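Local coordinates for protein neuraminidase (Influenza A virus, PDB 4GDI) that is a sialidase-like, tetrameric influenza surface glycoprotein that may cleave terminal sialic acid, although its putative active site has diverged, at residues 55-60 with 78-83; 42-47 with 354-359; 7-12 with 202-207; 324-329 with 336-341. All blocks are in the same frame, centred on the assembly; numbering follows the deposited sequence.

The four contacts join blades and connecting loops of one beta-propeller subunit, and none lies at the calcium site. Contacts 1 and 2 share a sheet: their centres are about 10 Å apart, and Phe56 and Ile58 probably hydrogen-bond to Tyr45 and Arg42. Contact 2 reaches across to the sheet of contact 4, with centres about 12 Å apart, where Phe339 N probably bonds to Phe359 O. Contact 3 adjoins contact 4 at a similar separation through Thr204 O with Gln325 NE2 and Lys12 NZ with Asp329 O. Contacts 1 and 3 are the most distant pair, about 24 Å between centres. A nitrate ion, probably from the crystallisation liquor, sits at the rim of contact 4.

Contact 1 of 4, residues 55-60 with 78-83; sequences KFFIAY and SLYKTP
Phe57 and Tyr80 pair antiparallel and are bonded in both directions, Tyr80 N to Phe57 O at 2.8 Å and Phe57 N to Tyr80 O at 3.0 Å. Lys55 and Thr82 repeat the pattern; Lys55 N meets Thr82 O at 2.8 Å with an N-H...O angle of 164°. Between these two pairs lies the non-hydrogen-bonded pair Phe56 and Lys81, where Lys81 CA comes to 3.1 Å from Lys55 O in a CA-H...O contact. The two strands form the middle of a propeller blade: 53-64 also pairs with 39-42 and 44-48, and 78-83 with 94-98. Among the aromatic contacts, Tyr80 CB sits over one face of the Phe57 ring, 3.5 Å from CZ, an approach that follows from Phe57 CG lying between its backbone N and carbonyl carbon (chi1 64°). The two rings are nearly parallel, at 17°, but slid apart until they barely overlap. Thr82 OG1 lies in the plane of the Phe57 ring, 3.4 Å from CE1, while hydrogen-bonding to Ser93 and Ser88. Ala59 CB packs obliquely against the Tyr80 ring, which also touches Phe28 of a second subunit. On the opposite face of the sheet, Phe56 and Lys81 run side by side: Lys81 CB makes a CH-pi contact, 4.0 Å from the Phe56 ring centroid, and its extended chain carries CD past CZ. Leu79 CD1 lies near the edge of that ring, closest to Phe56 CB at 4.2 Å, and Leu79 also packs on Val113 and Val115 of the next blade.

Contact 2 of 4, residues 42-47 with 354-359; sequences RRAYVS and QELSTF
Leu356 points its side chain between Ala44 and Val46, and its CD1 touches both: it lies 3.8 Å from Ala44 CB and 3.9 Å from Val46 CG2, with Tyr45 N 3.7 Å away. Leu356 and Val46 lie alongside, running in opposing senses, whereas Val46 and Thr358 are set roughly perpendicular and meet methyl to methyl, CG2 to CG2, at 3.9 Å. That methyl of Thr358 faces Val46 because it stands anti to the carbonyl carbon; the hydroxyl on the other branch hydrogen-bonds to Thr24 and to a glycerol. At the opposite end Gln354 bends at chi2 (-88°), bringing its amide around toward Arg42, where NE2 rests 3.8 Å from Arg42 CB and donates its hydrogen bond to Ser41 O. The rest of Arg42 extends off the contact, its NH2 in a salt bridge with Glu74. The contact is thus apolar in its middle and joins two sheets of the propeller face to face. The strand segments run broadly parallel, 29° apart and 8.1 Å at closest approach. Strand 44-48, entered by a corner at Arg43, pairs with 53-64, while 352-362 lies between 20-25 and 338-346, whose Trp340 packs against both Tyr45 and Leu356.

Contact 3 of 4, residues 7-12 with 202-207; sequences FYWRAK and CYTINN
Trp9 and Thr204 reach toward each other tip to tip, bringing the N-terminal arm of the chain against the edge strand 200-205 of a four-stranded propeller blade. This strand ends here, and the chain reverses through Asn206 and Asn207, both with positive phi, into the antiparallel strand 208-214. Trp9 CG stands anti to its backbone N (chi1 177°), and the far rim of the indole meets the Thr204 methyl obliquely: CZ3 and CH2 are each 3.9 Å from CG2. Thr204 presents that methyl because OG1 is anti to the backbone N (chi1 -177°), with CG2 left between the N and the carbonyl carbon; the hydroxyl hydrogen-bonds to Leu208 O across the hairpin. Ala11 N lies 3.6 Å above one face of the indole, toward the rim, and Lys327 makes a cation-pi contact from the other; separately, the Trp9 backbone bonds to Asp107 and Glu156 of neighbouring blade segments. Ala11 is directed at the strand end, its CB 3.7 Å from Thr204 O and 4.2 Å from Thr204 CG2. The same carbonyl accepts a hydrogen bond from Gln325 NE2. Lys12 turns its side chain off the contact, NZ bonding to Asp329 O and Ser332 O, so its backbone is the part that faces Ile205. The isoleucine extends CG1 anti to its own N, and chi2 of 62° then sets the terminal methyl, CD1, 3.6 Å from Lys12 O.

Contact 4 of 4, residues 324-329 with 336-341; sequences FQPKGD and RICFWL. With NO3 (nitrate ion), chain V.
Cys338 CB lies over one face of the Phe324 ring, 3.4 Å from CZ, in a CH-pi contact displaced toward the rim. Its sulfur, disulfide-bonded to Cys360, approaches the same ring obliquely, with SG 4.4 Å from the ring centroid. SG also touches Pro326 CG at 3.6 Å. At the edge of the Phe324 ring, near its plane, lie Phe339 O and Trp340 N, and CD1 of Phe324 meets CD1 of Trp340. Gln325 CG packs across Ile337 CD1. Strands 317-324 and 338-346 are neighbours in the antiparallel sheet of this propeller blade, and Phe324 with Cys338 is the hydrogen-bonded pair next to the loop between them. Cys338 N bonds to Phe324 O at 3.0 Å and Phe324 N to Cys338 O. Farther out, Pro326 CG sits over one face of the Arg336 guanidinium, toward its rim, nearest NH2. Arg336, bent at chi3 (-61°) where NE is placed, grips Asp329 side-on: NE meets OD2 at 2.6 Å and NH2 meets OD1 at 3.1 Å, both on the syn sides. Carboxylate and guanidinium planes are 32° apart. A water links Asp329 OD2 to Arg336 N. At the outer edge NH1 and NH2 both donate to nitrate O1, 3.0 Å from NH1; the nitrate also bonds to Val133 N of a third subunit.

Contact 1 of 4, residues 55-60 with 78-83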
# COMPACT_ATOMS: atom_id res chain seq x y z
N LYS A 55 2.22 -15.78 -2.63
CA LYS A 55 1.36 -16.89 -2.29
C LYS A 55 0.09 -16.80 -3.12
O LYS A 55 -0.66 -15.83 -3.02
CB LYS A 55 1.02 -16.85 -0.80
CG LYS A 55 0.02 -17.92 -0.37
CD LYS A 55 -0.14 -17.97 1.15
CE LYS A 55 -1.59 -17.73 1.56
NZ LYS A 55 -1.73 -17.35 2.99
N PHE A 56 -0.14 -17.81 -3.95
CA PHE A 56 -1.38 -17.96 -4.69
C PHE A 56 -2.24 -18.98 -3.93
O PHE A 56 -1.72 -19.98 -3.45
CB PHE A 56 -1.11 -18.47 -6.11
CG PHE A 56 -0.45 -17.46 -7.00
CD1 PHE A 56 0.90 -17.24 -6.91
CD2 PHE A 56 -1.19 -16.75 -7.93
CE1 PHE A 56 1.51 -16.32 -7.73
CE2 PHE A 56 -0.58 -15.83 -8.75
CZ PHE A 56 0.76 -15.61 -8.64
N PHE A 57 -3.54 -18.73 -3.85
CA PHE A 57 -4.41 -19.59 -3.05
C PHE A 57 -5.89 -19.41 -3.36
O PHE A 57 -6.31 -18.38 -3.89
CB PHE A 57 -4.17 -19.34 -1.56
CG PHE A 57 -4.54 -17.95 -1.10
CD1 PHE A 57 -3.63 -16.92 -1.18
CD2 PHE A 57 -5.79 -17.69 -0.56
CE1 PHE A 57 -3.97 -15.64 -0.76
CE2 PHE A 57 -6.13 -16.42 -0.13
CZ PHE A 57 -5.22 -15.39 -0.23
N ILE A 58 -6.68 -20.43 -3.03
CA ILE A 58 -8.13 -20.32 -3.14
C ILE A 58 -8.63 -19.85 -1.78
O ILE A 58 -8.30 -20.45 -0.75
CB ILE A 58 -8.79 -21.67 -3.50
CG1 ILE A 58 -8.11 -22.30 -4.72
CG2 ILE A 58 -10.27 -21.48 -3.77
CD1 ILE A 58 -8.11 -21.43 -5.97
N ALA A 59 -9.41 -18.77 -1.76
CA ALA A 59 -9.98 -18.28 -0.50
C ALA A 59 -11.22 -19.07 -0.15
O ALA A 59 -12.02 -19.40 -1.03
CB ALA A 59 -10.33 -16.81 -0.61
N TYR A 60 -11.40 -19.38 1.13
CA TYR A 60 -12.63 -20.04 1.55
C TYR A 60 -13.32 -19.37 2.71
O TYR A 60 -14.42 -19.77 3.10
CB TYR A 60 -12.39 -21.51 1.87
CG TYR A 60 -11.61 -21.77 3.12
CD1 TYR A 60 -12.26 -21.85 4.36
CD2 TYR A 60 -10.24 -21.96 3.08
CE1 TYR A 60 -11.55 -22.10 5.51
CE2 TYR A 60 -9.52 -22.21 4.24
CZ TYR A 60 -10.18 -22.28 5.45
OH TYR A 60 -9.45 -22.53 6.59
N SER A 78 -12.63 -18.35 -5.40
CA SER A 78 -11.76 -17.48 -6.20
C SER A 78 -10.30 -17.60 -5.79
O SER A 78 -9.96 -17.80 -4.61
CB SER A 78 -12.22 -16.02 -6.08
OG SER A 78 -13.47 -15.83 -6.74
N LEU A 79 -9.44 -17.48 -6.79
CA LEU A 79 -8.00 -17.44 -6.62
C LEU A 79 -7.53 -16.03 -6.25
O LEU A 79 -7.92 -15.05 -6.89
CB LEU A 79 -7.35 -17.85 -7.95
CG LEU A 79 -5.84 -17.69 -8.05
CD1 LEU A 79 -5.12 -18.73 -7.18
CD2 LEU A 79 -5.43 -17.78 -9.53
N TYR A 80 -6.66 -15.95 -5.25
CA TYR A 80 -6.08 -14.69 -4.77
C TYR A 80 -4.57 -14.83 -4.76
O TYR A 80 -4.05 -15.94 -4.81
CB TYR A 80 -6.49 -14.41 -3.31
CG TYR A 80 -7.92 -13.98 -3.07
CD1 TYR A 80 -8.97 -14.86 -3.30
CD2 TYR A 80 -8.22 -12.71 -2.59
CE1 TYR A 80 -10.29 -14.47 -3.07
CE2 TYR A 80 -9.52 -12.31 -2.35
CZ TYR A 80 -10.55 -13.20 -2.60
OH TYR A 80 -11.85 -12.81 -2.36
N LYS A 81 -3.88 -13.70 -4.68
CA LYS A 81 -2.46 -13.74 -4.40
C LYS A 81 -2.06 -12.64 -3.43
O LYS A 81 -2.64 -11.54 -3.41
CB LYS A 81 -1.62 -13.67 -5.67
CG LYS A 81 -1.45 -12.30 -6.27
CD LYS A 81 -0.28 -12.31 -7.25
CE LYS A 81 -0.21 -11.03 -8.08
NZ LYS A 81 1.15 -10.84 -8.70
N THR A 82 -1.05 -12.96 -2.63
CA THR A 82 -0.54 -12.10 -1.58
C THR A 82 0.98 -12.13 -1.61
O THR A 82 1.57 -13.21 -1.77
CB THR A 82 -1.00 -12.63 -0.19
OG1 THR A 82 -2.43 -12.65 -0.14
CG2 THR A 82 -0.47 -11.77 0.93
N PRO A 83 1.64 -10.97 -1.44
CA PRO A 83 3.11 -10.99 -1.31
C PRO A 83 3.55 -11.88 -0.16
O PRO A 83 2.95 -11.85 0.91
CB PRO A 83 3.46 -9.52 -1.02
CG PRO A 83 2.33 -8.74 -1.57
CD PRO A 83 1.10 -9.60 -1.41
O HOH W 1 -13.37 -17.77 -2.45

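Contact 2 of 4, residues 42-47 with 354-359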
# COMPACT_ATOMS: atom_id res chain seq x y z
N ARG A 42 -6.69 -22.13 1.05
CA ARG A 42 -6.42 -23.53 0.80
C ARG A 42 -5.88 -23.67 -0.60
O ARG A 42 -6.02 -22.75 -1.41
CB ARG A 42 -7.68 -24.38 1.01
CG ARG A 42 -8.88 -24.03 0.14
CD ARG A 42 -10.07 -24.93 0.52
NE ARG A 42 -11.32 -24.51 -0.09
CZ ARG A 42 -12.53 -24.81 0.39
NH1 ARG A 42 -12.66 -25.52 1.51
NH2 ARG A 42 -13.62 -24.37 -0.23
N ARG A 43 -5.24 -24.80 -0.86
CA ARG A 43 -4.67 -25.12 -2.15
C ARG A 43 -3.65 -24.04 -2.54
O ARG A 43 -3.50 -23.69 -3.70
CB ARG A 43 -5.77 -25.30 -3.20
CG ARG A 43 -6.78 -26.38 -2.76
CD ARG A 43 -7.53 -27.06 -3.89
NE ARG A 43 -8.74 -26.33 -4.26
CZ ARG A 43 -9.88 -26.34 -3.57
NH1 ARG A 43 -9.99 -27.03 -2.45
NH2 ARG A 43 -10.93 -25.63 -4.01
N ALA A 44 -2.92 -23.57 -1.53
CA ALA A 44 -1.95 -22.51 -1.74
C ALA A 44 -0.64 -23.05 -2.29
O ALA A 44 -0.31 -24.23 -2.16
CB ALA A 44 -1.70 -21.74 -0.44
N TYR A 45 0.10 -22.15 -2.94
CA TYR A 45 1.43 -22.46 -3.46
C TYR A 45 2.15 -21.15 -3.71
O TYR A 45 1.56 -20.07 -3.61
CB TYR A 45 1.35 -23.31 -4.74
CG TYR A 45 0.56 -22.66 -5.87
CD1 TYR A 45 -0.82 -22.79 -5.94
CD2 TYR A 45 1.19 -21.91 -6.86
CE1 TYR A 45 -1.55 -22.21 -6.95
CE2 TYR A 45 0.47 -21.33 -7.89
CZ TYR A 45 -0.91 -21.48 -7.93
OH TYR A 45 -1.64 -20.91 -8.93
N VAL A 46 3.43 -21.23 -4.06
CA VAL A 46 4.23 -20.04 -4.22
C VAL A 46 4.72 -19.91 -5.65
O VAL A 46 5.05 -20.91 -6.29
CB VAL A 46 5.46 -20.05 -3.27
CG1 VAL A 46 6.36 -18.85 -3.56
CG2 VAL A 46 5.02 -20.06 -1.80
N SER A 47 4.81 -18.68 -6.15
CA SER A 47 5.42 -18.43 -7.46
C SER A 47 5.93 -17.00 -7.50
O SER A 47 5.34 -16.10 -6.89
CB SER A 47 4.40 -18.69 -8.59
OG SER A 47 5.03 -18.85 -9.85
N GLN A 354 -4.33 -23.82 7.50
CA GLN A 354 -2.96 -24.05 7.07
C GLN A 354 -2.28 -22.75 6.66
O GLN A 354 -2.88 -21.88 6.01
CB GLN A 354 -2.90 -25.07 5.93
CG GLN A 354 -3.86 -24.82 4.82
CD GLN A 354 -5.19 -25.48 5.09
OE1 GLN A 354 -5.27 -26.44 5.85
NE2 GLN A 354 -6.25 -24.96 4.47
N GLU A 355 -1.03 -22.64 7.06
CA GLU A 355 -0.19 -21.52 6.68
C GLU A 355 1.04 -22.06 5.94
O GLU A 355 1.62 -23.08 6.34
CB GLU A 355 0.22 -20.75 7.94
CG GLU A 355 -0.80 -19.69 8.35
CD GLU A 355 -0.90 -18.57 7.33
OE1 GLU A 355 0.17 -18.08 6.89
OE2 GLU A 355 -2.03 -18.20 6.95
N LEU A 356 1.43 -21.40 4.87
CA LEU A 356 2.56 -21.87 4.08
C LEU A 356 3.85 -21.36 4.70
O LEU A 356 3.97 -20.18 5.02
CB LEU A 356 2.50 -21.35 2.63
CG LEU A 356 1.59 -22.01 1.61
CD1 LEU A 356 2.00 -21.56 0.20
CD2 LEU A 356 1.59 -23.54 1.71
N SER A 357 4.80 -22.26 4.89
CA SER A 357 6.17 -21.87 5.11
C SER A 357 6.96 -22.21 3.85
O SER A 357 6.51 -22.98 3.00
CB SER A 357 6.74 -22.62 6.31
OG SER A 357 6.90 -23.98 5.97
N THR A 358 8.15 -21.64 3.72
CA THR A 358 8.98 -21.90 2.55
C THR A 358 10.41 -22.17 3.00
O THR A 358 10.87 -21.59 3.99
CB THR A 358 9.00 -20.71 1.57
OG1 THR A 358 9.48 -19.54 2.23
CG2 THR A 358 7.64 -20.42 1.00
N PHE A 359 11.09 -23.05 2.26
CA PHE A 359 12.46 -23.48 2.56
C PHE A 359 13.23 -23.49 1.25
O PHE A 359 12.70 -23.91 0.23
CB PHE A 359 12.48 -24.91 3.12
CG PHE A 359 12.01 -25.03 4.54
CD1 PHE A 359 10.67 -25.06 4.84
CD2 PHE A 359 12.93 -25.13 5.57
CE1 PHE A 359 10.25 -25.19 6.15
CE2 PHE A 359 12.52 -25.27 6.88
CZ PHE A 359 11.17 -25.30 7.16

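Contact 3 of 4, residues 7-12 with 202-207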
# COMPACT_ATOMS: atom_id res chain seq x y z
N PHE A 7 14.90 -11.56 -22.52
CA PHE A 7 13.70 -11.01 -21.89
C PHE A 7 12.82 -12.08 -21.23
O PHE A 7 12.31 -11.86 -20.12
CB PHE A 7 12.88 -10.21 -22.91
CG PHE A 7 13.04 -8.73 -22.77
CD1 PHE A 7 12.24 -8.01 -21.90
CD2 PHE A 7 13.99 -8.05 -23.52
CE1 PHE A 7 12.38 -6.64 -21.77
CE2 PHE A 7 14.15 -6.67 -23.39
CZ PHE A 7 13.34 -5.97 -22.52
N TYR A 8 12.64 -13.21 -21.89
CA TYR A 8 11.91 -14.31 -21.27
C TYR A 8 12.85 -15.00 -20.32
O TYR A 8 14.05 -15.13 -20.59
CB TYR A 8 11.36 -15.31 -22.30
CG TYR A 8 10.21 -14.76 -23.10
CD1 TYR A 8 9.02 -14.39 -22.48
CD2 TYR A 8 10.29 -14.63 -24.48
CE1 TYR A 8 7.95 -13.90 -23.20
CE2 TYR A 8 9.23 -14.14 -25.22
CZ TYR A 8 8.07 -13.76 -24.57
OH TYR A 8 7.01 -13.27 -25.29
N TRP A 9 12.31 -15.44 -19.20
CA TRP A 9 13.14 -16.06 -18.19
C TRP A 9 13.50 -17.48 -18.61
O TRP A 9 12.73 -18.14 -19.30
CB TRP A 9 12.38 -16.10 -16.87
CG TRP A 9 13.11 -16.79 -15.79
CD1 TRP A 9 14.06 -16.25 -14.99
CD2 TRP A 9 12.94 -18.14 -15.36
NE1 TRP A 9 14.50 -17.18 -14.09
CE2 TRP A 9 13.83 -18.36 -14.30
CE3 TRP A 9 12.11 -19.20 -15.78
CZ2 TRP A 9 13.93 -19.59 -13.63
CZ3 TRP A 9 12.21 -20.42 -15.12
CH2 TRP A 9 13.11 -20.60 -14.06
N ARG A 10 14.66 -17.93 -18.17
CA ARG A 10 14.96 -19.35 -18.17
C ARG A 10 15.88 -19.62 -17.00
O ARG A 10 16.58 -18.72 -16.53
CB ARG A 10 15.61 -19.79 -19.48
CG ARG A 10 17.02 -19.29 -19.68
CD ARG A 10 17.33 -19.14 -21.16
NE ARG A 10 16.48 -18.12 -21.78
CZ ARG A 10 16.92 -16.99 -22.33
NH1 ARG A 10 18.22 -16.70 -22.38
NH2 ARG A 10 16.04 -16.14 -22.85
N ALA A 11 15.87 -20.86 -16.52
CA ALA A 11 16.69 -21.25 -15.39
C ALA A 11 18.17 -21.01 -15.67
O ALA A 11 18.60 -21.03 -16.81
CB ALA A 11 16.47 -22.71 -15.07
N LYS A 12 18.95 -20.79 -14.62
CA LYS A 12 20.38 -20.68 -14.78
C LYS A 12 20.88 -22.05 -15.19
O LYS A 12 20.16 -23.03 -15.04
CB LYS A 12 21.04 -20.20 -13.49
CG LYS A 12 20.33 -18.99 -12.90
CD LYS A 12 21.27 -18.02 -12.21
CE LYS A 12 20.52 -16.73 -11.85
NZ LYS A 12 21.40 -15.56 -11.81
N CYS A 202 6.39 -29.08 -9.91
CA CYS A 202 7.45 -29.16 -10.92
C CYS A 202 8.51 -28.08 -10.75
O CYS A 202 8.29 -27.06 -10.09
CB CYS A 202 6.85 -28.96 -12.32
SG CYS A 202 5.42 -29.98 -12.80
N TYR A 203 9.67 -28.31 -11.37
CA TYR A 203 10.72 -27.31 -11.48
C TYR A 203 11.38 -27.53 -12.83
O TYR A 203 11.10 -28.53 -13.50
CB TYR A 203 11.73 -27.40 -10.33
CG TYR A 203 12.47 -28.70 -10.29
CD1 TYR A 203 11.96 -29.79 -9.60
CD2 TYR A 203 13.70 -28.84 -10.94
CE1 TYR A 203 12.64 -31.00 -9.55
CE2 TYR A 203 14.39 -30.04 -10.90
CZ TYR A 203 13.85 -31.11 -10.20
OH TYR A 203 14.53 -32.30 -10.17
N THR A 204 12.22 -26.58 -13.25
CA THR A 204 12.93 -26.73 -14.50
C THR A 204 14.44 -26.52 -14.34
O THR A 204 14.89 -25.70 -13.54
CB THR A 204 12.40 -25.76 -15.56
OG1 THR A 204 13.10 -25.99 -16.80
CG2 THR A 204 12.60 -24.32 -15.12
N ILE A 205 15.20 -27.29 -15.10
CA ILE A 205 16.66 -27.17 -15.11
C ILE A 205 17.21 -27.76 -16.40
O ILE A 205 16.68 -28.77 -16.89
CB ILE A 205 17.30 -27.90 -13.91
CG1 ILE A 205 18.76 -27.46 -13.72
CG2 ILE A 205 17.23 -29.41 -14.09
CD1 ILE A 205 18.93 -25.97 -13.43
N ASN A 206 18.29 -27.17 -16.91
CA ASN A 206 18.76 -27.35 -18.30
C ASN A 206 17.72 -27.86 -19.30
O ASN A 206 17.80 -28.98 -19.77
CB ASN A 206 20.05 -28.20 -18.41
CG ASN A 206 20.35 -29.02 -17.17
OD1 ASN A 206 19.57 -29.90 -16.79
ND2 ASN A 206 21.51 -28.76 -16.55
N ASN A 207 16.74 -27.00 -19.60
CA ASN A 207 15.71 -27.29 -20.61
C ASN A 207 14.83 -28.55 -20.38
O ASN A 207 14.11 -28.99 -21.29
CB ASN A 207 16.34 -27.33 -22.00
CG ASN A 207 16.88 -25.96 -22.42
OD1 ASN A 207 16.16 -25.14 -22.98
ND2 ASN A 207 18.17 -25.73 -22.15

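Contact 4 of 4, residues 324-329 with 336-341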
# COMPACT_ATOMS: atom_id res chain seq x y z
N PHE A 324 8.98 -24.39 -5.67
CA PHE A 324 9.01 -23.14 -6.44
C PHE A 324 10.45 -22.74 -6.69
O PHE A 324 11.37 -23.19 -5.99
CB PHE A 324 8.23 -22.01 -5.76
CG PHE A 324 8.92 -21.42 -4.54
CD1 PHE A 324 8.73 -21.97 -3.28
CD2 PHE A 324 9.69 -20.28 -4.65
CE1 PHE A 324 9.33 -21.40 -2.15
CE2 PHE A 324 10.31 -19.70 -3.54
CZ PHE A 324 10.12 -20.26 -2.28
N GLN A 325 10.66 -21.92 -7.71
CA GLN A 325 12.02 -21.50 -8.06
C GLN A 325 12.14 -19.98 -8.05
O GLN A 325 11.37 -19.29 -8.73
CB GLN A 325 12.43 -22.03 -9.44
CG GLN A 325 12.63 -23.53 -9.50
CD GLN A 325 12.97 -24.00 -10.91
OE1 GLN A 325 12.13 -23.95 -11.81
NE2 GLN A 325 14.20 -24.42 -11.10
N PRO A 326 13.10 -19.46 -7.27
CA PRO A 326 13.43 -18.04 -7.36
C PRO A 326 13.85 -17.73 -8.79
O PRO A 326 14.51 -18.57 -9.41
CB PRO A 326 14.62 -17.89 -6.42
CG PRO A 326 14.61 -19.10 -5.54
CD PRO A 326 13.98 -20.19 -6.34
N LYS A 327 13.48 -16.58 -9.32
CA LYS A 327 13.75 -16.31 -10.72
C LYS A 327 14.64 -15.10 -10.95
O LYS A 327 15.07 -14.86 -12.07
CB LYS A 327 12.44 -16.16 -11.49
CG LYS A 327 11.69 -17.49 -11.61
CD LYS A 327 10.51 -17.42 -12.56
CE LYS A 327 9.85 -18.80 -12.66
NZ LYS A 327 8.57 -18.73 -13.38
N GLY A 328 14.92 -14.35 -9.90
CA GLY A 328 15.66 -13.10 -10.05
C GLY A 328 16.96 -13.00 -9.28
O GLY A 328 17.43 -11.90 -9.03
N ASP A 329 17.56 -14.13 -8.91
CA ASP A 329 18.81 -14.11 -8.14
C ASP A 329 19.89 -13.39 -8.93
O ASP A 329 20.02 -13.59 -10.15
CB ASP A 329 19.29 -15.52 -7.82
CG ASP A 329 18.41 -16.25 -6.80
OD1 ASP A 329 17.52 -15.62 -6.20
OD2 ASP A 329 18.66 -17.45 -6.58
N ARG A 336 18.71 -21.80 -7.96
CA ARG A 336 18.25 -22.25 -6.65
C ARG A 336 16.93 -23.02 -6.76
O ARG A 336 16.15 -22.82 -7.69
CB ARG A 336 18.10 -21.07 -5.68
CG ARG A 336 19.43 -20.46 -5.22
CD ARG A 336 19.24 -19.62 -3.96
NE ARG A 336 18.33 -18.49 -4.18
CZ ARG A 336 17.49 -18.01 -3.27
NH1 ARG A 336 17.43 -18.56 -2.05
NH2 ARG A 336 16.71 -16.98 -3.56
N ILE A 337 16.68 -23.86 -5.76
CA ILE A 337 15.43 -24.61 -5.69
C ILE A 337 14.86 -24.46 -4.28
O ILE A 337 15.60 -24.47 -3.29
CB ILE A 337 15.63 -26.12 -6.05
CG1 ILE A 337 14.29 -26.87 -6.06
CG2 ILE A 337 16.59 -26.80 -5.10
CD1 ILE A 337 13.31 -26.35 -7.09
N CYS A 338 13.55 -24.27 -4.20
CA CYS A 338 12.90 -24.08 -2.91
C CYS A 338 11.66 -24.94 -2.87
O CYS A 338 11.22 -25.46 -3.89
CB CYS A 338 12.51 -22.60 -2.71
SG CYS A 338 13.83 -21.37 -2.85
N PHE A 339 11.08 -25.10 -1.68
CA PHE A 339 9.77 -25.73 -1.62
C PHE A 339 8.89 -24.98 -0.66
O PHE A 339 9.37 -24.25 0.22
CB PHE A 339 9.88 -27.22 -1.27
CG PHE A 339 10.43 -27.50 0.11
CD1 PHE A 339 9.59 -27.58 1.21
CD2 PHE A 339 11.79 -27.73 0.30
CE1 PHE A 339 10.10 -27.86 2.47
CE2 PHE A 339 12.30 -28.01 1.56
CZ PHE A 339 11.45 -28.07 2.65
N TRP A 340 7.58 -25.11 -0.85
CA TRP A 340 6.62 -24.58 0.09
C TRP A 340 6.01 -25.76 0.84
O TRP A 340 5.98 -26.89 0.33
CB TRP A 340 5.55 -23.72 -0.61
CG TRP A 340 4.89 -24.38 -1.83
CD1 TRP A 340 5.20 -24.17 -3.14
CD2 TRP A 340 3.83 -25.34 -1.82
NE1 TRP A 340 4.40 -24.94 -3.95
CE2 TRP A 340 3.55 -25.67 -3.16
CE3 TRP A 340 3.08 -25.96 -0.80
CZ2 TRP A 340 2.56 -26.59 -3.51
CZ3 TRP A 340 2.11 -26.86 -1.15
CH2 TRP A 340 1.85 -27.17 -2.49
N LEU A 341 5.51 -25.50 2.05
CA LEU A 341 4.98 -26.54 2.91
C LEU A 341 3.88 -26.00 3.81
O LEU A 341 4.08 -24.99 4.49
CB LEU A 341 6.11 -27.13 3.74
CG LEU A 341 5.74 -28.00 4.95
CD1 LEU A 341 5.18 -29.31 4.48
CD2 LEU A 341 6.97 -28.21 5.81
N NO3 V . 15.14 -16.26 -0.41
O1 NO3 V . 14.84 -17.34 -1.24
O2 NO3 V . 14.28 -15.89 0.63
O3 NO3 V . 16.32 -15.55 -0.59
O HOH W 2 19.00 -18.97 -8.67